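Local coordinates for calcium uptake protein 3, mitochondrial (Homo sapiens, PDB 6AGI) that senses matrix calcium through its EF-hands and, as a disulfide-linked heterodimer with MICU1, regulates the mitochondrial calcium uniporter channel in the central nervous system and skeletal muscle, at the interface of chains A and B. Numbering follows the deposited sequence. Chains: chain A/B, Calcium uptake protein 3, mitochondrial.

Contact 1: the interface of chains A and B. Residues chain A 308, 311-313, 331, 334-335; chain B 106, 109, 113.
B:Ile109 and B:Met113, one turn apart on helix 104-114 of EF-hand 1, push into the groove between helices 306-318 and 325-336 of chain A. The patch belongs to the two-fold interface between the two copies in the deposited assembly, whose biological role is less certain because the established partner is MICU1. No hydrogen bond crosses it; the packing is mainly apolar, with backbone oxygens touching methyls. B:Ile109 loses 98 Å² of surface to the partner and B:Met113 53 Å², which marks where the packing is dense. The CG2 methyl of B:Ile109, anti to its own backbone N, touches A:Ala312 at both CA and CB, and the CB contact is 3.8 Å. The chain of B:Met113 bends at chi2 (-62°) and again at chi3 (-90°), which carries its sulfur past A:Val334 and its methyl between the two helices. There CE lies 3.8 Å from the carbonyl O of A:Ala312 and 4.1 Å from the CB of A:Ala331. An alanine in place of B:Met113 would probably open a gap beside A:Val334 and A:Ala331, leaving A:Ala331 CB without the methyl it packs against. Packing thins toward the start of the helix of chain B. A:Ile311 meets B:Gly106 only at 4.2 Å, CG2 to CA. On the dense side the side chains of A:Val334 and B:Met113 cross obliquely, A:Val334 CG1 resting 3.7 Å from B:Met113 CG.

Contact 2: the interface of chains A and B. Residues chain A 315-316, 318-319, 321; chain B 15, 94, 134, 158.
The ring of B:Phe134 takes the CB methyl of A:Ala319 on one face, 3.7 Å above its plane and displaced toward the rim, while A:Met315 CG comes to the ring's edge, in plane. B:Phe134 lies in helix 124-138, the helix that leaves the calcium loop of EF-hand 1, and it is poorly ordered, so its fine geometry is approximate. A second flat group, the guanidinium of B:Arg15, has the rim of the tilted A:Phe318 ring over one face: CD1 stands 3.4 Å above the guanidinium plane, over its centre, and the two planes are inclined by 48°. NH1 of the same arginine also makes a weak hydrogen bond to the backbone O of A:Phe318. A third, the guanidinium of A:Arg321, works through its edge. NH2 donates to the backbone O of B:Phe134, tilted from the carbonyl plane; the short length of 2.6 Å and the 159° at the hydrogen are approximate. NH2 also forms a hydrogen bond of 3.0 Å with the phenol OH of B:Tyr158, the two side chains meeting tip to tip. Beside these groups the contacts are apolar. A:Met315, with CG anti to its backbone N, lies across B:Phe134 at about a right angle. Its sulfur A:Met315 SD is 3.7 Å from B:Leu94 C. B:Leu94, on helix 90-101, also reaches with CD1 to 3.7 Å from A:Ala319 CB.

Contact 3: the interface of chains A and B. Residues chain A 91, 94-95, 98, 134; chain B 315-316, 319.
At the apolar centre B:Met315 packs against A:Phe134, A:Leu94 and A:Phe95, giving up 95 Å² of its surface. Its chain is bent at chi2 (-49°) and chi3 (-94°), which folds the thioether back between helix 90-101 and the phenylalanine ring. The sulfur SD lies 3.8 Å from CA of A:Phe95, and the terminal methyl CE sits by CE2 and CD2 of A:Phe134 and 4.1 Å from A:Leu94 CB. Next to it, A:Leu94 sends CD1 to the CB methyl of B:Ala319 at 3.7 Å. On the other flank the A:Phe134 ring turns its edge to B:Tyr316: CE1 stands 3.8 Å above the tyrosine ring, over its centre, with the planes 75° apart and the centroids 5.0 Å apart. An alanine in place of A:Phe134 would probably leave the B:Tyr316 face without its aromatic edge and the B:Met315 methyl uncovered on one side, free to turn. Farther from the ring, A:Cys98 SG, anti to its own backbone N, comes to 4.1 Å from B:Met315 CG. The polar atom near the ring is the backbone O of B:Met315, 3.6 Å from A:Phe134 CE2. No polar pair bonds across, so the contact appears to rest on apolar packing. The site joins helix 90-101 and the segment after the exiting helix of EF-hand 1 to helix 314-318 in the deposited two-chain assembly, and may represent MICU-type pairing.

Contact 4: the interface of chains A and B. Residues chain A 15, 94, 97-98, 101; chain B 315, 318.
B:Phe318, the last residue of helix 314-318, presses its ring against A:Leu97 and A:Cys98 on helix 90-101 and loses 94 Å² to chain A. This is a hydrophobic helix-to-helix contact in the two-fold interface of the deposited assembly of this EF-hand calcium sensor, and it may reflect how MICU proteins pair. The ring's closest approach is to A:Leu97, whose CD1 branch lies 3.7 Å from the ring's CD1; the two side chains cross at a slant. One face of the ring receives both A:Leu97 CB, 4.0 Å above the plane, and A:Cys98 N, also above it, each displaced toward the rim rather than over the centre. Because two successive residues of the helix share this face, the ring touches the helix backbone as well as side chains. With chi1 at -90° the ring of B:Phe318 reaches helix 90-101, CE2 lying 3.9 Å from CA of A:Cys98. Nearer the backbone of B:Phe318, A:Leu94 contributes its CD1 branch, 4.0 Å from the carbonyl O of B:Phe318. A:Arg15, whose side chain is incomplete in the model, borders this edge through CB without close contact. At the polar rim no nitrogen or oxygen pair bonds across the chains. The hydroxyl of A:Thr101 is instead used within its own helix, donating to the backbone O of A:Cys98 at 3.1 Å. That same OG1 meets the ring tip to tip, 4.0 Å from B:Phe318 CE2.

Contact 1: the interface of chains A and B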
loop_
_atom_site.group_PDB
_atom_site.type_symbol
_atom_site.label_atom_id
_atom_site.label_comp_id
_atom_site.label_asym_id
_atom_site.label_seq_id
_atom_site.Cartn_x
_atom_site.Cartn_y
_atom_site.Cartn_z
ATOM N N ASP A 308 -0.911 4.415 1.455
ATOM C CA ASP A 308 -0.844 5.815 1.049
ATOM C C ASP A 308 0.263 6.556 1.801
ATOM O O ASP A 308 0.963 7.411 1.226
ATOM C CB ASP A 308 -2.208 6.477 1.260
ATOM C CG ASP A 308 -3.198 6.192 0.113
ATOM O OD1 ASP A 308 -2.955 5.241 -0.664
ATOM O OD2 ASP A 308 -4.241 6.905 0.007
ATOM N N ILE A 311 3.510 5.658 0.181
ATOM C CA ILE A 311 3.612 6.438 -1.056
ATOM C C ILE A 311 4.128 7.845 -0.750
ATOM O O ILE A 311 5.109 8.311 -1.342
ATOM C CB ILE A 311 2.261 6.486 -1.790
ATOM C CG1 ILE A 311 1.947 5.142 -2.453
ATOM C CG2 ILE A 311 2.291 7.541 -2.883
ATOM C CD1 ILE A 311 0.497 5.016 -2.964
ATOM N N ALA A 312 3.519 8.510 0.231
ATOM C CA ALA A 312 3.946 9.868 0.563
ATOM C C ALA A 312 5.425 9.921 0.911
ATOM O O ALA A 312 6.134 10.819 0.453
ATOM C CB ALA A 312 3.131 10.430 1.730
ATOM N N LEU A 313 5.919 8.966 1.699
ATOM C CA LEU A 313 7.300 9.043 2.169
ATOM C C LEU A 313 8.282 8.308 1.260
ATOM O O LEU A 313 9.464 8.144 1.619
ATOM C CB LEU A 313 7.382 8.483 3.584
ATOM C CG LEU A 313 6.833 9.369 4.700
ATOM C CD1 LEU A 313 7.202 8.742 6.029
ATOM C CD2 LEU A 313 7.379 10.807 4.580
ATOM N N ALA A 331 3.097 14.775 6.444
ATOM C CA ALA A 331 2.986 13.593 5.601
ATOM C C ALA A 331 1.707 12.809 5.891
ATOM O O ALA A 331 1.035 12.323 4.968
ATOM C CB ALA A 331 4.207 12.708 5.824
ATOM N N VAL A 334 -1.100 14.822 4.219
ATOM C CA VAL A 334 -1.164 14.851 2.763
ATOM C C VAL A 334 -1.499 13.466 2.246
ATOM O O VAL A 334 -2.196 13.312 1.235
ATOM C CB VAL A 334 0.174 15.381 2.199
ATOM C CG1 VAL A 334 0.371 15.007 0.732
ATOM C CG2 VAL A 334 0.292 16.875 2.410
ATOM N N ALA A 335 -1.072 12.442 2.977
ATOM C CA ALA A 335 -1.277 11.060 2.582
ATOM C C ALA A 335 -2.699 10.606 2.827
ATOM O O ALA A 335 -3.328 10.019 1.944
ATOM C CB ALA A 335 -0.309 10.161 3.343
ATOM N N GLY B 106 -1.148 8.694 -6.751
ATOM C CA GLY B 106 0.003 9.114 -6.002
ATOM C C GLY B 106 0.616 10.383 -6.541
ATOM O O GLY B 106 1.278 11.094 -5.782
ATOM N N ILE B 109 -0.654 12.880 -4.410
ATOM C CA ILE B 109 0.003 12.891 -3.099
ATOM C C ILE B 109 1.389 13.544 -3.200
ATOM O O ILE B 109 1.799 14.309 -2.319
ATOM C CB ILE B 109 0.086 11.474 -2.505
ATOM C CG1 ILE B 109 -1.284 10.979 -2.075
ATOM C CG2 ILE B 109 1.005 11.421 -1.271
ATOM C CD1 ILE B 109 -1.367 9.424 -2.004
ATOM N N MET B 113 2.755 16.881 -1.474
ATOM C CA MET B 113 3.933 16.846 -0.623
ATOM C C MET B 113 4.927 17.938 -0.991
ATOM O O MET B 113 5.709 18.365 -0.139
ATOM C CB MET B 113 4.612 15.475 -0.688
ATOM C CG MET B 113 3.969 14.432 0.220
ATOM S SD MET B 113 4.079 14.913 1.929
ATOM C CE MET B 113 5.645 14.129 2.310
#

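Contact 2: the interface of chains A and B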
loop_
_atom_site.group_PDB
_atom_site.type_symbol
_atom_site.label_atom_id
_atom_site.label_comp_id
_atom_site.label_asym_id
_atom_site.label_seq_id
_atom_site.Cartn_x
_atom_site.Cartn_y
_atom_site.Cartn_z
ATOM N N MET A 315 10.141 8.836 -1.236
ATOM C CA MET A 315 11.502 9.255 -1.497
ATOM C C MET A 315 12.376 9.242 -0.262
ATOM O O MET A 315 13.585 9.022 -0.386
ATOM C CB MET A 315 11.559 10.600 -2.136
ATOM C CG MET A 315 12.817 10.625 -2.889
ATOM S SD MET A 315 12.358 11.218 -4.455
ATOM C CE MET A 315 11.887 12.870 -3.968
ATOM N N TYR A 316 11.810 9.491 0.924
ATOM C CA TYR A 316 12.598 9.277 2.126
ATOM C C TYR A 316 13.094 7.846 2.166
ATOM O O TYR A 316 14.244 7.591 2.551
ATOM C CB TYR A 316 11.798 9.566 3.393
ATOM C CG TYR A 316 11.507 11.016 3.689
ATOM C CD1 TYR A 316 10.502 11.697 3.027
ATOM C CD2 TYR A 316 12.287 11.721 4.599
ATOM C CE1 TYR A 316 10.241 13.036 3.308
ATOM C CE2 TYR A 316 12.041 13.055 4.879
ATOM C CZ TYR A 316 11.017 13.705 4.234
ATOM O OH TYR A 316 10.765 15.029 4.518
ATOM N N PHE A 318 13.575 5.792 -0.435
ATOM C CA PHE A 318 14.586 5.630 -1.479
ATOM C C PHE A 318 15.940 6.192 -1.053
ATOM O O PHE A 318 16.989 5.661 -1.436
ATOM C CB PHE A 318 14.107 6.322 -2.762
ATOM C CG PHE A 318 13.315 5.436 -3.690
ATOM C CD1 PHE A 318 13.951 4.578 -4.562
ATOM C CD2 PHE A 318 11.934 5.456 -3.683
ATOM C CE1 PHE A 318 13.218 3.756 -5.415
ATOM C CE2 PHE A 318 11.204 4.639 -4.539
ATOM C CZ PHE A 318 11.852 3.787 -5.397
ATOM N N ALA A 319 15.945 7.229 -0.236
ATOM C CA ALA A 319 17.190 7.884 0.112
ATOM C C ALA A 319 17.785 7.385 1.421
ATOM O O ALA A 319 18.807 7.930 1.848
ATOM C CB ALA A 319 16.988 9.398 0.176
ATOM N N ARG A 321 16.528 7.768 4.526
ATOM C CA ARG A 321 16.473 8.946 5.372
ATOM C C ARG A 321 15.302 8.848 6.330
ATOM O O ARG A 321 14.352 8.086 6.110
ATOM C CB ARG A 321 16.366 10.223 4.542
ATOM C CG ARG A 321 17.522 10.370 3.584
ATOM C CD ARG A 321 18.818 10.600 4.335
ATOM N NE ARG A 321 19.764 11.322 3.503
ATOM C CZ ARG A 321 20.874 10.795 2.998
ATOM N NH1 ARG A 321 21.217 9.533 3.273
ATOM N NH2 ARG A 321 21.654 11.549 2.224
ATOM N N ARG B 15 21.948 2.418 -3.910
ATOM C CA ARG B 15 21.473 3.410 -4.880
ATOM C C ARG B 15 22.600 4.338 -5.303
ATOM O O ARG B 15 22.711 4.688 -6.481
ATOM C CB ARG B 15 20.313 4.234 -4.310
ATOM C CG ARG B 15 19.084 3.432 -4.076
ATOM C CD ARG B 15 18.106 3.508 -5.241
ATOM N NE ARG B 15 17.119 2.425 -5.247
ATOM C CZ ARG B 15 16.346 2.081 -4.210
ATOM N NH1 ARG B 15 16.435 2.718 -3.036
ATOM N NH2 ARG B 15 15.475 1.076 -4.345
ATOM N N LEU B 94 16.760 9.812 -7.899
ATOM C CA LEU B 94 15.864 9.249 -6.884
ATOM C C LEU B 94 14.417 9.655 -7.141
ATOM O O LEU B 94 13.512 8.812 -7.116
ATOM C CB LEU B 94 16.329 9.684 -5.496
ATOM C CG LEU B 94 17.610 9.043 -4.963
ATOM C CD1 LEU B 94 17.733 9.178 -3.439
ATOM C CD2 LEU B 94 17.651 7.547 -5.404
ATOM N N PHE B 134 18.161 15.916 1.739
ATOM C CA PHE B 134 18.932 14.680 1.648
ATOM C C PHE B 134 20.425 14.957 1.732
ATOM O O PHE B 134 21.179 14.145 2.288
ATOM C CB PHE B 134 18.561 13.935 0.366
ATOM C CG PHE B 134 17.097 13.556 0.293
ATOM C CD1 PHE B 134 16.246 13.777 1.377
ATOM C CD2 PHE B 134 16.563 12.999 -0.864
ATOM C CE1 PHE B 134 14.896 13.444 1.320
ATOM C CE2 PHE B 134 15.213 12.658 -0.930
ATOM C CZ PHE B 134 14.379 12.882 0.171
ATOM N N TYR B 158 26.086 15.455 -4.364
ATOM C CA TYR B 158 25.292 16.685 -4.218
ATOM C C TYR B 158 25.966 18.013 -4.544
ATOM O O TYR B 158 25.276 19.032 -4.509
ATOM C CB TYR B 158 24.699 16.813 -2.798
ATOM C CG TYR B 158 24.178 15.529 -2.180
ATOM C CD1 TYR B 158 22.872 15.109 -2.431
ATOM C CD2 TYR B 158 24.966 14.761 -1.325
ATOM C CE1 TYR B 158 22.384 13.943 -1.891
ATOM C CE2 TYR B 158 24.480 13.610 -0.766
ATOM C CZ TYR B 158 23.185 13.197 -1.060
ATOM O OH TYR B 158 22.688 12.036 -0.503
#

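Contact 3: the interface of chains A and B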
loop_
_atom_site.group_PDB
_atom_site.type_symbol
_atom_site.label_atom_id
_atom_site.label_comp_id
_atom_site.label_asym_id
_atom_site.label_seq_id
_atom_site.Cartn_x
_atom_site.Cartn_y
_atom_site.Cartn_z
ATOM N N THR A 91 -18.960 -17.038 7.697
ATOM C CA THR A 91 -18.749 -16.052 6.638
ATOM C C THR A 91 -18.925 -14.631 7.137
ATOM O O THR A 91 -18.099 -13.765 6.842
ATOM C CB THR A 91 -19.658 -16.340 5.451
ATOM O OG1 THR A 91 -19.497 -17.697 5.035
ATOM C CG2 THR A 91 -19.407 -15.323 4.307
ATOM N N LEU A 94 -15.980 -13.536 9.051
ATOM C CA LEU A 94 -14.907 -13.117 8.153
ATOM C C LEU A 94 -15.160 -11.711 7.629
ATOM O O LEU A 94 -14.303 -10.817 7.760
ATOM C CB LEU A 94 -14.769 -14.106 6.989
ATOM C CG LEU A 94 -14.230 -15.499 7.341
ATOM C CD1 LEU A 94 -13.536 -16.120 6.147
ATOM C CD2 LEU A 94 -13.296 -15.497 8.562
ATOM N N PHE A 95 -16.364 -11.498 7.081
ATOM C CA PHE A 95 -16.778 -10.189 6.596
ATOM C C PHE A 95 -16.401 -9.092 7.592
ATOM O O PHE A 95 -15.685 -8.158 7.239
ATOM C CB PHE A 95 -18.279 -10.224 6.303
ATOM C CG PHE A 95 -18.847 -8.937 5.763
ATOM C CD1 PHE A 95 -18.302 -8.307 4.653
ATOM C CD2 PHE A 95 -19.961 -8.374 6.361
ATOM C CE1 PHE A 95 -18.847 -7.123 4.170
ATOM C CE2 PHE A 95 -20.511 -7.194 5.893
ATOM C CZ PHE A 95 -19.954 -6.565 4.790
ATOM N N CYS A 98 -12.655 -8.357 8.125
ATOM C CA CYS A 98 -12.216 -7.633 6.938
ATOM C C CYS A 98 -12.647 -6.172 7.013
ATOM O O CYS A 98 -11.850 -5.265 6.741
ATOM C CB CYS A 98 -12.793 -8.369 5.711
ATOM S SG CYS A 98 -12.698 -7.568 4.156
ATOM N N PHE A 134 -17.631 -18.875 -1.089
ATOM C CA PHE A 134 -16.702 -19.391 -0.082
ATOM C C PHE A 134 -17.245 -20.662 0.577
ATOM O O PHE A 134 -17.326 -20.741 1.807
ATOM C CB PHE A 134 -16.420 -18.338 1.009
ATOM C CG PHE A 134 -15.738 -17.097 0.512
ATOM C CD1 PHE A 134 -15.308 -16.988 -0.801
ATOM C CD2 PHE A 134 -15.516 -16.038 1.367
ATOM C CE1 PHE A 134 -14.671 -15.841 -1.251
ATOM C CE2 PHE A 134 -14.871 -14.889 0.921
ATOM C CZ PHE A 134 -14.450 -14.790 -0.390
ATOM N N MET B 315 -11.193 -10.421 1.366
ATOM C CA MET B 315 -12.133 -11.430 1.839
ATOM C C MET B 315 -11.663 -12.820 1.439
ATOM O O MET B 315 -11.762 -13.766 2.232
ATOM C CB MET B 315 -13.518 -11.153 1.240
ATOM C CG MET B 315 -14.614 -10.684 2.208
ATOM S SD MET B 315 -14.753 -11.678 3.693
ATOM C CE MET B 315 -16.017 -12.850 3.258
ATOM N N TYR B 316 -11.068 -12.937 0.242
ATOM C CA TYR B 316 -10.428 -14.185 -0.161
ATOM C C TYR B 316 -9.275 -14.556 0.749
ATOM O O TYR B 316 -9.117 -15.734 1.102
ATOM C CB TYR B 316 -9.922 -14.108 -1.607
ATOM C CG TYR B 316 -11.007 -14.158 -2.647
ATOM C CD1 TYR B 316 -11.849 -13.073 -2.880
ATOM C CD2 TYR B 316 -11.240 -15.332 -3.346
ATOM C CE1 TYR B 316 -12.859 -13.144 -3.826
ATOM C CE2 TYR B 316 -12.246 -15.415 -4.283
ATOM C CZ TYR B 316 -13.052 -14.327 -4.522
ATOM O OH TYR B 316 -14.052 -14.432 -5.464
ATOM N N ALA B 319 -10.096 -16.060 4.115
ATOM C CA ALA B 319 -10.631 -17.409 4.024
ATOM C C ALA B 319 -9.632 -18.424 3.481
ATOM O O ALA B 319 -9.982 -19.601 3.357
ATOM C CB ALA B 319 -11.887 -17.422 3.148
#

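Contact 4: the interface of chains A and B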
loop_
_atom_site.group_PDB
_atom_site.type_symbol
_atom_site.label_atom_id
_atom_site.label_comp_id
_atom_site.label_asym_id
_atom_site.label_seq_id
_atom_site.Cartn_x
_atom_site.Cartn_y
_atom_site.Cartn_z
ATOM N N ARG A 15 -8.591 -19.107 11.590
ATOM C CA ARG A 15 -9.823 -18.345 11.758
ATOM C C ARG A 15 -10.982 -19.258 12.137
ATOM O O ARG A 15 -11.809 -18.909 12.989
ATOM C CB ARG A 15 -10.134 -17.564 10.477
ATOM N N LEU A 94 -15.980 -13.536 9.051
ATOM C CA LEU A 94 -14.907 -13.117 8.153
ATOM C C LEU A 94 -15.160 -11.711 7.629
ATOM O O LEU A 94 -14.303 -10.817 7.760
ATOM C CB LEU A 94 -14.769 -14.106 6.989
ATOM C CG LEU A 94 -14.230 -15.499 7.341
ATOM C CD1 LEU A 94 -13.536 -16.120 6.147
ATOM C CD2 LEU A 94 -13.296 -15.497 8.562
ATOM N N LEU A 97 -14.340 -9.053 10.308
ATOM C CA LEU A 97 -12.878 -8.919 10.431
ATOM C C LEU A 97 -12.327 -7.996 9.360
ATOM O O LEU A 97 -11.652 -6.981 9.626
ATOM C CB LEU A 97 -12.240 -10.280 10.236
ATOM C CG LEU A 97 -12.358 -11.456 11.217
ATOM C CD1 LEU A 97 -11.556 -12.608 10.644
ATOM C CD2 LEU A 97 -11.900 -11.134 12.652
ATOM N N CYS A 98 -12.655 -8.357 8.125
ATOM C CA CYS A 98 -12.216 -7.633 6.938
ATOM C C CYS A 98 -12.647 -6.172 7.013
ATOM O O CYS A 98 -11.850 -5.265 6.741
ATOM C CB CYS A 98 -12.793 -8.369 5.711
ATOM S SG CYS A 98 -12.698 -7.568 4.156
ATOM N N THR A 101 -10.368 -4.099 9.114
ATOM C CA THR A 101 -9.066 -3.679 8.590
ATOM C C THR A 101 -9.136 -2.718 7.391
ATOM O O THR A 101 -8.109 -2.119 7.046
ATOM C CB THR A 101 -8.203 -4.919 8.247
ATOM O OG1 THR A 101 -8.823 -5.724 7.220
ATOM C CG2 THR A 101 -7.973 -5.760 9.500
ATOM N N MET B 315 -11.193 -10.421 1.366
ATOM C CA MET B 315 -12.133 -11.430 1.839
ATOM C C MET B 315 -11.663 -12.820 1.439
ATOM O O MET B 315 -11.762 -13.766 2.232
ATOM C CB MET B 315 -13.518 -11.153 1.240
ATOM C CG MET B 315 -14.614 -10.684 2.208
ATOM S SD MET B 315 -14.753 -11.678 3.693
ATOM C CE MET B 315 -16.017 -12.850 3.258
ATOM N N PHE B 318 -8.681 -13.712 3.920
ATOM C CA PHE B 318 -9.117 -14.129 5.253
ATOM C C PHE B 318 -9.605 -15.571 5.252
ATOM O O PHE B 318 -9.536 -16.247 6.287
ATOM C CB PHE B 318 -10.185 -13.184 5.810
ATOM C CG PHE B 318 -9.612 -12.033 6.597
ATOM C CD1 PHE B 318 -9.179 -12.208 7.902
ATOM C CD2 PHE B 318 -9.465 -10.785 6.018
ATOM C CE1 PHE B 318 -8.625 -11.149 8.624
ATOM C CE2 PHE B 318 -8.913 -9.727 6.726
ATOM C CZ PHE B 318 -8.496 -9.908 8.030
#

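Contacts 3 and 4 adjoin, their C-alpha centres about 5 Å apart, and share A:Leu94, A:Cys98 and B:Met315; together they are largely the two-fold counterpart of contact 2. Between C-alpha centres, contact 2 lies about 39 Å from contact 3 and about 36 Å from contact 4, so the helix 90-101 docking sites are well separated along the interface; contact 1 is about 15 Å from contact 2 and about 30 Å from contact 3. Helix 306-318 of chain A meets both helices flanking the EF-hand 1 calcium loop of chain B, 104-114 in contact 1 and 124-138 in contact 2, so calcium-linked movement might be felt at both.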